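Endoglucanase(Endo-1,4-beta-glucanase)protein (Pseudomonas stutzeri, PDB 6R2J) probably hydrolyses beta-1,4-glucosidic bonds in cellulose-like glucans, as expected of a family 5 endoglucanase, and is seen here with cellobiose bound. Local coordinates at residues A[53-67]-A[91-105]. Numbering follows the deposited sequence.
Sequences RLIRFPFIWERVQHS and GQKVILDMHNYGRYH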
ATOM      1  N   ARG A  53      12.355  -1.076  -6.688  1.00 10.80           N
ATOM      2  CA  ARG A  53      12.730  -1.935  -5.579  0.59 10.87           C
ATOM      3  C   ARG A  53      11.682  -1.982  -4.473  1.00 10.54           C
ATOM      4  O   ARG A  53      11.889  -2.676  -3.467  1.00 11.07           O
ATOM      5  CB  ARG A  53      14.046  -1.439  -4.989  0.59 12.01           C
ATOM      6  CG  ARG A  53      15.235  -1.720  -5.840  0.59 14.82           C
ATOM      7  CD  ARG A  53      16.508  -1.561  -5.009  0.59 17.19           C
ATOM      8  NE  ARG A  53      17.672  -1.724  -5.860  0.59 18.23           N
ATOM      9  CZ  ARG A  53      18.438  -2.799  -5.857  0.59 17.68           C
ATOM     10  NH1 ARG A  53      18.181  -3.802  -5.011  0.59 16.10           N
ATOM     11  NH2 ARG A  53      19.466  -2.861  -6.692  0.59 19.62           N
ATOM     12  N   LEU A  54      10.570  -1.271  -4.633  1.00  9.98           N
ATOM     13  CA  LEU A  54       9.511  -1.194  -3.641  1.00 11.00           C
ATOM     14  C   LEU A  54       8.237  -1.821  -4.195  1.00  9.48           C
ATOM     15  O   LEU A  54       7.816  -1.511  -5.318  1.00 10.57           O
ATOM     16  CB  LEU A  54       9.279   0.273  -3.255  1.00 10.55           C
ATOM     17  CG  LEU A  54       8.232   0.636  -2.203  1.00 10.84           C
ATOM     18  CD1 LEU A  54       8.739   0.133  -0.854  1.00  9.10           C
ATOM     19  CD2 LEU A  54       7.901   2.115  -2.180  1.00 10.72           C
ATOM     20  N   ILE A  55       7.627  -2.689  -3.397  1.00  8.90           N
ATOM     21  CA  ILE A  55       6.416  -3.400  -3.763  1.00  9.35           C
ATOM     22  C   ILE A  55       5.451  -3.346  -2.581  1.00  8.24           C
ATOM     23  O   ILE A  55       5.827  -3.635  -1.441  1.00  7.29           O
ATOM     24  CB  ILE A  55       6.713  -4.869  -4.116  1.00 10.03           C
ATOM     25  CG1 ILE A  55       7.739  -4.942  -5.250  1.00 12.36           C
ATOM     26  CG2 ILE A  55       5.416  -5.613  -4.454  1.00 10.01           C
ATOM     27  CD1 ILE A  55       7.176  -4.616  -6.604  1.00 15.22           C
ATOM     28  N   ARG A  56       4.205  -2.980  -2.862  1.00  8.45           N
ATOM     29  CA  ARG A  56       3.108  -3.121  -1.918  1.00  8.80           C
ATOM     30  C   ARG A  56       2.266  -4.303  -2.377  1.00  7.93           C
ATOM     31  O   ARG A  56       1.859  -4.367  -3.544  1.00  6.91           O
ATOM     32  CB  ARG A  56       2.255  -1.851  -1.824  1.00  9.34           C
ATOM     33  CG  ARG A  56       1.020  -2.027  -0.872  1.00  8.92           C
ATOM     34  CD  ARG A  56       0.413  -0.680  -0.669  1.00  8.15           C
ATOM     35  NE  ARG A  56      -0.746  -0.555   0.216  1.00  7.39           N
ATOM     36  CZ  ARG A  56      -2.011  -0.499  -0.179  1.00  6.67           C
ATOM     37  NH1 ARG A  56      -2.333  -0.631  -1.461  1.00  6.90           N
ATOM     38  NH2 ARG A  56      -2.958  -0.276   0.718  1.00  6.05           N
ATOM     39  N   PHE A  57       2.020  -5.247  -1.482  1.00  7.74           N
ATOM     40  CA  PHE A  57       1.352  -6.481  -1.884  1.00  6.65           C
ATOM     41  C   PHE A  57       0.081  -6.740  -1.091  1.00  6.96           C
ATOM     42  O   PHE A  57       0.155  -7.227   0.053  1.00  6.70           O
ATOM     43  CB  PHE A  57       2.297  -7.671  -1.772  1.00  5.07           C
ATOM     44  CG  PHE A  57       1.731  -8.911  -2.383  1.00  4.37           C
ATOM     45  CD1 PHE A  57       1.695  -9.043  -3.762  1.00  5.82           C
ATOM     46  CD2 PHE A  57       1.173  -9.903  -1.605  1.00  6.04           C
ATOM     47  CE1 PHE A  57       1.158 -10.172  -4.381  1.00  7.09           C
ATOM     48  CE2 PHE A  57       0.593 -11.031  -2.223  1.00  8.10           C
ATOM     49  CZ  PHE A  57       0.611 -11.167  -3.605  1.00  8.05           C
ATOM     50  N   PRO A  58      -1.105  -6.465  -1.667  1.00  8.17           N
ATOM     51  CA  PRO A  58      -2.365  -6.767  -0.962  1.00  9.26           C
ATOM     52  C   PRO A  58      -2.663  -8.270  -0.843  1.00  7.46           C
ATOM     53  O   PRO A  58      -2.434  -9.064  -1.766  1.00  7.33           O
ATOM     54  CB  PRO A  58      -3.438  -6.046  -1.800  1.00  9.78           C
ATOM     55  CG  PRO A  58      -2.678  -5.028  -2.640  1.00  8.67           C
ATOM     56  CD  PRO A  58      -1.318  -5.645  -2.886  1.00  7.84           C
ATOM     57  N   PHE A  59      -3.207  -8.638   0.318  1.00  7.46           N
ATOM     58  CA  PHE A  59      -3.783  -9.937   0.604  1.00  6.12           C
ATOM     59  C   PHE A  59      -4.992  -9.648   1.488  1.00  8.34           C
ATOM     60  O   PHE A  59      -5.186  -8.514   1.981  1.00  8.31           O
ATOM     61  CB  PHE A  59      -2.716 -10.833   1.224  1.00  5.23           C
ATOM     62  CG  PHE A  59      -2.389 -10.458   2.627  1.00  6.28           C
ATOM     63  CD1 PHE A  59      -1.515  -9.425   2.886  1.00  6.25           C
ATOM     64  CD2 PHE A  59      -3.038 -11.084   3.697  1.00  6.70           C
ATOM     65  CE1 PHE A  59      -1.237  -9.049   4.191  1.00  7.14           C
ATOM     66  CE2 PHE A  59      -2.793 -10.717   4.989  1.00  6.92           C
ATOM     67  CZ  PHE A  59      -1.872  -9.713   5.250  1.00  7.97           C
ATOM     68  N   ILE A  60      -5.835 -10.665   1.695  1.00  8.12           N
ATOM     69  CA  ILE A  60      -6.968 -10.489   2.596  1.00  8.31           C
ATOM     70  C   ILE A  60      -6.882 -11.425   3.796  1.00  7.63           C
ATOM     71  O   ILE A  60      -6.407 -12.564   3.712  1.00  8.53           O
ATOM     72  CB  ILE A  60      -8.354 -10.520   1.906  1.00  8.41           C
ATOM     73  CG1 ILE A  60      -8.610 -11.874   1.238  1.00  9.00           C
ATOM     74  CG2 ILE A  60      -8.461  -9.324   0.895  1.00  8.80           C
ATOM     75  CD1 ILE A  60     -10.010 -11.991   0.661  1.00  9.04           C
ATOM     76  N   TRP A  61      -7.366 -10.925   4.920  1.00  5.76           N
ATOM     77  CA  TRP A  61      -7.380 -11.699   6.158  1.00  7.18           C
ATOM     78  C   TRP A  61      -8.156 -13.013   5.987  1.00  7.44           C
ATOM     79  O   TRP A  61      -7.710 -14.075   6.448  1.00  7.38           O
ATOM     80  CB  TRP A  61      -7.923 -10.782   7.267  1.00  8.05           C
ATOM     81  CG  TRP A  61      -8.015 -11.338   8.625  1.00  8.27           C
ATOM     82  CD1 TRP A  61      -7.655 -12.597   9.059  1.00  7.58           C
ATOM     83  CD2 TRP A  61      -8.546 -10.652   9.762  1.00  8.31           C
ATOM     84  NE1 TRP A  61      -7.954 -12.728  10.393  1.00  7.98           N
ATOM     85  CE2 TRP A  61      -8.486 -11.548  10.854  1.00  7.51           C
ATOM     86  CE3 TRP A  61      -9.072  -9.361   9.962  1.00  7.53           C
ATOM     87  CZ2 TRP A  61      -8.920 -11.195  12.120  1.00  8.83           C
ATOM     88  CZ3 TRP A  61      -9.524  -9.028  11.215  1.00  8.53           C
ATOM     89  CH2 TRP A  61      -9.456  -9.948  12.282  1.00  9.25           C
ATOM     90  N   GLU A  62      -9.269 -12.971   5.242  1.00  8.10           N
ATOM     91  CA  GLU A  62     -10.133 -14.135   5.088  1.00  7.47           C
ATOM     92  C   GLU A  62      -9.425 -15.307   4.417  1.00  7.72           C
ATOM     93  O   GLU A  62      -9.849 -16.452   4.584  1.00 10.03           O
ATOM     94  CB  GLU A  62     -11.374 -13.727   4.291  1.00  7.40           C
ATOM     95  CG  GLU A  62     -12.325 -12.795   5.051  1.00  8.47           C
ATOM     96  CD  GLU A  62     -12.012 -11.297   4.871  1.00  9.58           C
ATOM     97  OE1 GLU A  62     -10.951 -10.962   4.314  1.00  9.31           O
ATOM     98  OE2 GLU A  62     -12.829 -10.449   5.305  1.00  9.80           O
ATOM     99  N   ARG A  63      -8.368 -15.063   3.664  1.00  8.20           N
ATOM    100  CA  ARG A  63      -7.644 -16.147   3.025  1.00  8.41           C
ATOM    101  C   ARG A  63      -6.482 -16.653   3.867  1.00  8.31           C
ATOM    102  O   ARG A  63      -6.036 -17.781   3.629  1.00  8.55           O
ATOM    103  CB  ARG A  63      -7.219 -15.727   1.599  1.00  8.69           C
ATOM    104  CG  ARG A  63      -8.399 -15.629   0.638  1.00  4.87           C
ATOM    105  CD  ARG A  63      -8.067 -15.014  -0.721  1.00  6.74           C
ATOM    106  NE  ARG A  63      -9.281 -15.003  -1.557  1.00  6.75           N
ATOM    107  CZ  ARG A  63      -9.634 -14.054  -2.430  1.00  7.21           C
ATOM    108  NH1 ARG A  63      -8.866 -13.010  -2.644  1.00  7.43           N
ATOM    109  NH2 ARG A  63     -10.769 -14.172  -3.121  1.00  7.27           N
ATOM    110  N   VAL A  64      -5.954 -15.833   4.796  1.00  8.76           N
ATOM    111  CA  VAL A  64      -4.926 -16.309   5.737  0.59  8.21           C
ATOM    112  C   VAL A  64      -5.564 -16.962   6.957  1.00  8.30           C
ATOM    113  O   VAL A  64      -4.931 -17.808   7.602  1.00  9.06           O
ATOM    114  CB  VAL A  64      -3.876 -15.270   6.199  0.59  7.69           C
ATOM    115  CG1 VAL A  64      -3.032 -14.795   5.012  0.59  7.49           C
ATOM    116  CG2 VAL A  64      -4.550 -14.131   6.969  0.59  6.78           C
ATOM    117  N   GLN A  65      -6.788 -16.554   7.311  1.00  8.84           N
ATOM    118  CA  GLN A  65      -7.531 -17.122   8.435  1.00  8.72           C
ATOM    119  C   GLN A  65      -8.995 -17.240   8.010  1.00  8.99           C
ATOM    120  O   GLN A  65      -9.744 -16.258   8.022  1.00  7.34           O
ATOM    121  CB  GLN A  65      -7.369 -16.279   9.695  1.00  8.43           C
ATOM    122  CG  GLN A  65      -7.855 -17.001  10.952  1.00 10.03           C
ATOM    123  CD  GLN A  65      -7.588 -16.215  12.221  1.00 11.58           C
ATOM    124  OE1 GLN A  65      -7.632 -14.992  12.212  1.00 12.12           O
ATOM    125  NE2 GLN A  65      -7.283 -16.911  13.308  1.00 13.41           N
ATOM    126  N   HIS A  66      -9.424 -18.453   7.668  1.00  9.76           N
ATOM    127  CA  HIS A  66     -10.786 -18.615   7.170  1.00 10.55           C
ATOM    128  C   HIS A  66     -11.842 -18.285   8.225  1.00 11.89           C
ATOM    129  O   HIS A  66     -12.968 -17.905   7.883  1.00 11.78           O
ATOM    130  CB  HIS A  66     -11.010 -20.057   6.698  1.00 12.15           C
ATOM    131  CG  HIS A  66     -10.292 -20.406   5.430  1.00 11.99           C
ATOM    132  ND1 HIS A  66     -10.418 -21.634   4.812  1.00 12.24           N
ATOM    133  CD2 HIS A  66      -9.415 -19.699   4.681  1.00 11.93           C
ATOM    134  CE1 HIS A  66      -9.661 -21.661   3.731  1.00 12.09           C
ATOM    135  NE2 HIS A  66      -9.028 -20.505   3.637  1.00 11.30           N
ATOM    136  N   SER A  67     -11.516 -18.458   9.499  1.00 12.58           N
ATOM    137  CA  SER A  67     -12.421 -18.115  10.586  1.00 13.53           C
ATOM    138  C   SER A  67     -11.591 -17.743  11.805  1.00 12.37           C
ATOM    139  O   SER A  67     -10.420 -18.105  11.913  1.00 12.05           O
ATOM    140  CB  SER A  67     -13.385 -19.271  10.902  1.00 16.33           C
ATOM    141  OG  SER A  67     -12.712 -20.402  11.442  1.00 19.24           O
ATOM    142  N   GLY A  91      16.274  -8.013  -5.208  1.00 13.20           N
ATOM    143  CA  GLY A  91      16.659  -6.752  -4.599  1.00 11.70           C
ATOM    144  C   GLY A  91      15.525  -5.842  -4.223  1.00 10.45           C
ATOM    145  O   GLY A  91      15.751  -4.637  -4.086  1.00 10.45           O
ATOM    146  N   GLN A  92      14.324  -6.390  -4.013  1.00 10.10           N
ATOM    147  CA  GLN A  92      13.131  -5.633  -3.642  1.00 10.15           C
ATOM    148  C   GLN A  92      12.706  -5.927  -2.197  1.00 10.41           C
ATOM    149  O   GLN A  92      13.026  -6.968  -1.615  1.00 11.94           O
ATOM    150  CB  GLN A  92      11.955  -5.952  -4.593  1.00 10.37           C
ATOM    151  CG  GLN A  92      12.144  -5.468  -6.013  1.00 12.03           C
ATOM    152  CD  GLN A  92      11.421  -6.291  -7.062  1.00 11.70           C
ATOM    153  OE1 GLN A  92      11.094  -7.464  -6.877  1.00 11.14           O
ATOM    154  NE2 GLN A  92      11.178  -5.668  -8.186  1.00 12.08           N
ATOM    155  N   LYS A  93      11.935  -4.999  -1.626  1.00  9.67           N
ATOM    156  CA  LYS A  93      11.342  -5.183  -0.306  0.79 10.00           C
ATOM    157  C   LYS A  93       9.849  -4.884  -0.397  1.00  9.27           C
ATOM    158  O   LYS A  93       9.409  -4.020  -1.163  1.00  9.17           O
ATOM    159  CB  LYS A  93      12.051  -4.349   0.759  0.79 12.71           C
ATOM    160  CG  LYS A  93      13.550  -4.698   0.878  0.79 13.64           C
ATOM    161  CD  LYS A  93      14.219  -3.981   2.051  0.79 16.20           C
ATOM    162  CE  LYS A  93      15.718  -4.262   2.078  0.79 16.80           C
ATOM    163  NZ  LYS A  93      16.485  -3.475   3.100  0.79 16.57           N
ATOM    164  N   VAL A  94       9.072  -5.629   0.373  1.00  9.40           N
ATOM    165  CA  VAL A  94       7.631  -5.711   0.179  1.00  8.27           C
ATOM    166  C   VAL A  94       6.895  -5.176   1.397  1.00  6.72           C
ATOM    167  O   VAL A  94       7.258  -5.462   2.541  1.00  7.11           O
ATOM    168  CB  VAL A  94       7.212  -7.171  -0.111  1.00  9.70           C
ATOM    169  CG1 VAL A  94       5.704  -7.309  -0.206  1.00 10.13           C
ATOM    170  CG2 VAL A  94       7.934  -7.677  -1.374  1.00 11.76           C
ATOM    171  N   ILE A  95       5.829  -4.433   1.132  1.00  6.04           N
ATOM    172  CA  ILE A  95       4.850  -4.045   2.138  1.00  7.61           C
ATOM    173  C   ILE A  95       3.685  -5.012   1.993  1.00  7.75           C
ATOM    174  O   ILE A  95       2.929  -4.959   1.017  1.00  8.09           O
ATOM    175  CB  ILE A  95       4.417  -2.575   1.960  1.00  7.52           C
ATOM    176  CG1 ILE A  95       5.662  -1.649   2.002  1.00  7.19           C
ATOM    177  CG2 ILE A  95       3.403  -2.090   3.039  1.00  6.29           C
ATOM    178  CD1 ILE A  95       5.368  -0.194   1.857  1.00  7.30           C
ATOM    179  N   LEU A  96       3.537  -5.892   2.976  1.00  7.83           N
ATOM    180  CA  LEU A  96       2.360  -6.745   3.040  1.00  7.84           C
ATOM    181  C   LEU A  96       1.152  -5.943   3.513  1.00  6.87           C
ATOM    182  O   LEU A  96       1.178  -5.331   4.581  1.00  7.24           O
ATOM    183  CB  LEU A  96       2.593  -7.937   3.963  1.00  7.91           C
ATOM    184  CG  LEU A  96       3.664  -8.902   3.445  1.00 10.74           C
ATOM    185  CD1 LEU A  96       3.760 -10.069   4.413  1.00 12.71           C
ATOM    186  CD2 LEU A  96       3.383  -9.390   2.046  1.00 10.55           C
ATOM    187  N   ASP A  97       0.086  -5.950   2.721  1.00  7.38           N
ATOM    188  CA  ASP A  97      -1.058  -5.073   2.937  1.00  7.11           C
ATOM    189  C   ASP A  97      -2.262  -5.955   3.189  1.00  7.72           C
ATOM    190  O   ASP A  97      -2.718  -6.649   2.269  1.00  8.71           O
ATOM    191  CB  ASP A  97      -1.261  -4.219   1.682  1.00  7.77           C
ATOM    192  CG  ASP A  97      -2.707  -3.754   1.478  1.00  7.27           C
ATOM    193  OD1 ASP A  97      -3.438  -3.499   2.500  1.00  6.52           O
ATOM    194  OD2 ASP A  97      -3.078  -3.746   0.244  1.00  5.98           O
ATOM    195  N   MET A  98      -2.790  -5.924   4.420  1.00  6.88           N
ATOM    196  CA  MET A  98      -4.046  -6.610   4.731  1.00  5.95           C
ATOM    197  C   MET A  98      -5.181  -5.752   4.166  1.00  6.55           C
ATOM    198  O   MET A  98      -5.581  -4.741   4.751  1.00  7.16           O
ATOM    199  CB  MET A  98      -4.212  -6.843   6.228  1.00  5.84           C
ATOM    200  CG  MET A  98      -5.561  -7.449   6.579  1.00  7.79           C
ATOM    201  SD  MET A  98      -5.752  -7.954   8.314  1.00  8.40           S
ATOM    202  CE  MET A  98      -4.575  -9.297   8.505  1.00  8.29           C
ATOM    203  N   HIS A  99      -5.699  -6.158   3.017  1.00  7.60           N
ATOM    204  CA  HIS A  99      -6.506  -5.299   2.148  1.00  8.30           C
ATOM    205  C   HIS A  99      -7.994  -5.409   2.517  1.00  6.56           C
ATOM    206  O   HIS A  99      -8.855  -5.766   1.693  1.00  6.12           O
ATOM    207  CB  HIS A  99      -6.259  -5.752   0.720  1.00  6.87           C
ATOM    208  CG  HIS A  99      -6.443  -4.692  -0.317  1.00  7.60           C
ATOM    209  ND1 HIS A  99      -5.607  -3.605  -0.425  1.00  6.52           N
ATOM    210  CD2 HIS A  99      -7.340  -4.579  -1.326  1.00  8.54           C
ATOM    211  CE1 HIS A  99      -5.991  -2.862  -1.448  1.00  7.82           C
ATOM    212  NE2 HIS A  99      -7.035  -3.435  -2.018  1.00  8.19           N
ATOM    213  N   ASN A 100      -8.301  -5.034   3.775  1.00  7.35           N
ATOM    214  CA  ASN A 100      -9.566  -5.438   4.368  1.00  5.90           C
ATOM    215  C   ASN A 100     -10.574  -4.351   4.749  1.00  6.42           C
ATOM    216  O   ASN A 100     -11.647  -4.696   5.257  1.00  6.62           O
ATOM    217  CB  ASN A 100      -9.312  -6.342   5.584  1.00  6.11           C
ATOM    218  CG  ASN A 100      -9.298  -7.813   5.225  1.00  5.71           C
ATOM    219  OD1 ASN A 100      -8.353  -8.302   4.666  1.00  6.09           O
ATOM    220  ND2 ASN A 100     -10.375  -8.512   5.531  1.00  7.62           N
ATOM    221  N   TYR A 101     -10.291  -3.075   4.536  1.00  6.77           N
ATOM    222  CA  TYR A 101     -11.330  -2.039   4.622  1.00  7.11           C
ATOM    223  C   TYR A 101     -11.980  -1.928   6.004  1.00  7.17           C
ATOM    224  O   TYR A 101     -13.148  -1.545   6.117  1.00  7.62           O
ATOM    225  CB  TYR A 101     -12.420  -2.283   3.568  1.00  7.83           C
ATOM    226  CG  TYR A 101     -11.897  -2.319   2.154  1.00  7.56           C
ATOM    227  CD1 TYR A 101     -11.615  -1.161   1.474  1.00  7.75           C
ATOM    228  CD2 TYR A 101     -11.662  -3.508   1.524  1.00  7.97           C
ATOM    229  CE1 TYR A 101     -11.107  -1.201   0.200  1.00  7.23           C
ATOM    230  CE2 TYR A 101     -11.146  -3.552   0.248  1.00  7.65           C
ATOM    231  CZ  TYR A 101     -10.864  -2.399  -0.413  1.00  6.53           C
ATOM    232  OH  TYR A 101     -10.360  -2.477  -1.698  1.00  8.18           O
ATOM    233  N   GLY A 102     -11.232  -2.229   7.064  1.00  9.56           N
ATOM    234  CA  GLY A 102     -11.766  -2.211   8.412  1.00  9.22           C
ATOM    235  C   GLY A 102     -12.679  -3.368   8.781  1.00  9.67           C
ATOM    236  O   GLY A 102     -13.375  -3.277   9.806  1.00  9.45           O
ATOM    237  N   ARG A 103     -12.696  -4.455   7.993  1.00  9.32           N
ATOM    238  CA  ARG A 103     -13.715  -5.482   8.147  1.00  8.87           C
ATOM    239  C   ARG A 103     -13.150  -6.890   7.973  1.00  8.68           C
ATOM    240  O   ARG A 103     -12.142  -7.092   7.294  1.00  7.34           O
ATOM    241  CB  ARG A 103     -14.869  -5.293   7.147  1.00  9.47           C
ATOM    242  CG  ARG A 103     -15.662  -3.991   7.340  1.00  9.47           C
ATOM    243  CD  ARG A 103     -16.430  -3.598   6.069  1.00  9.68           C
ATOM    244  NE  ARG A 103     -17.462  -2.605   6.352  1.00 11.33           N
ATOM    245  CZ  ARG A 103     -17.216  -1.316   6.586  1.00 11.06           C
ATOM    246  NH1 ARG A 103     -15.964  -0.847   6.569  1.00 11.48           N
ATOM    247  NH2 ARG A 103     -18.219  -0.490   6.869  1.00 11.78           N
ATOM    248  N   TYR A 104     -13.839  -7.860   8.591  1.00  8.99           N
ATOM    249  CA  TYR A 104     -13.537  -9.282   8.482  1.00  8.94           C
ATOM    250  C   TYR A 104     -14.843 -10.030   8.209  1.00  8.93           C
ATOM    251  O   TYR A 104     -15.771  -9.975   9.022  1.00  9.32           O
ATOM    252  CB  TYR A 104     -12.855  -9.781   9.764  1.00  8.49           C
ATOM    253  CG  TYR A 104     -12.571 -11.272   9.720  1.00  8.21           C
ATOM    254  CD1 TYR A 104     -11.696 -11.794   8.789  1.00  8.83           C
ATOM    255  CD2 TYR A 104     -13.217 -12.154  10.544  1.00  9.01           C
ATOM    256  CE1 TYR A 104     -11.455 -13.123   8.698  1.00  8.96           C
ATOM    257  CE2 TYR A 104     -12.978 -13.510  10.446  1.00  9.18           C
ATOM    258  CZ  TYR A 104     -12.064 -13.971   9.531  1.00  9.43           C
ATOM    259  OH  TYR A 104     -11.775 -15.295   9.409  1.00 10.85           O
ATOM    260  N   HIS A 105     -14.915 -10.731   7.073  1.00  8.93           N
ATOM    261  CA  HIS A 105     -16.146 -11.383   6.629  1.00 11.08           C
ATOM    262  C   HIS A 105     -17.316 -10.405   6.681  1.00 11.13           C
ATOM    263  O   HIS A 105     -18.442 -10.754   7.073  1.00 11.48           O
ATOM    264  CB  HIS A 105     -16.454 -12.668   7.404  1.00 13.04           C
ATOM    265  CG  HIS A 105     -15.631 -13.845   6.967  1.00 13.48           C
ATOM    266  ND1 HIS A 105     -15.568 -14.268   5.654  1.00 13.95           N
ATOM    267  CD2 HIS A 105     -14.818 -14.672   7.668  1.00 13.10           C
ATOM    268  CE1 HIS A 105     -14.770 -15.318   5.571  1.00 14.42           C
ATOM    269  NE2 HIS A 105     -14.267 -15.553   6.771  1.00 14.08           N
TER
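Glu62 reaches across to Asn100 and His105, in the segment that follows strand 93-98, and touches them with nearly every side-chain atom. Its CB comes near His105 CE1, and CG sits over one face of the His105 imidazole, 3.6 Å from the ring centroid, a CH-pi contact. There the chain bends (chi2 89°), which turns the carboxylate away from the ring toward two N-H donors. Glu62 OE1 accepts Asn100 ND2 at 2.8 Å from its syn side, the donor tilted out of the carboxylate plane, while OE2 spends its anti lone pair on His105 N at 2.7 Å. A glutamate suits the place: its two oxygens hold separate points of one loop. Asparagine suits its own because one amide both accepts and donates: OD1 receives Trp61 N (172° at the hydrogen), and ND2 also reaches Arg103 O across the type I' turn from Asn100 to Arg103.

Tyr104 CD1 lies over the indole face, 3.5 Å from Trp61 CD2, the ring planes oblique, and the Tyr104 hydroxyl donates to Gln65 O, just past the weakly bonded helix 61-64.

Earlier in both segments, the parallel strands 54-59 and 93-98 exchange a regular backbone ladder. Arg56 is fully extended, its guanidinium stacked on the Asp97 carboxylate with planes 12° apart. Asp97 OD2 lies over the face, so the attraction is of charges alone; the N-H groups turn to Asp140, Asn143, Glu175 and Glu252. The same OD2 accepts His99 ND1 at 2.6 Å.

These adjacent TIM-barrel strands are joined in a beta-alpha-beta crossover by helix 74-89. Strands 14-18 and 136-140 flank the pair; Phe57 and Val94 pack on helix 74-89, Met98 and Trp61 on helix 116-130.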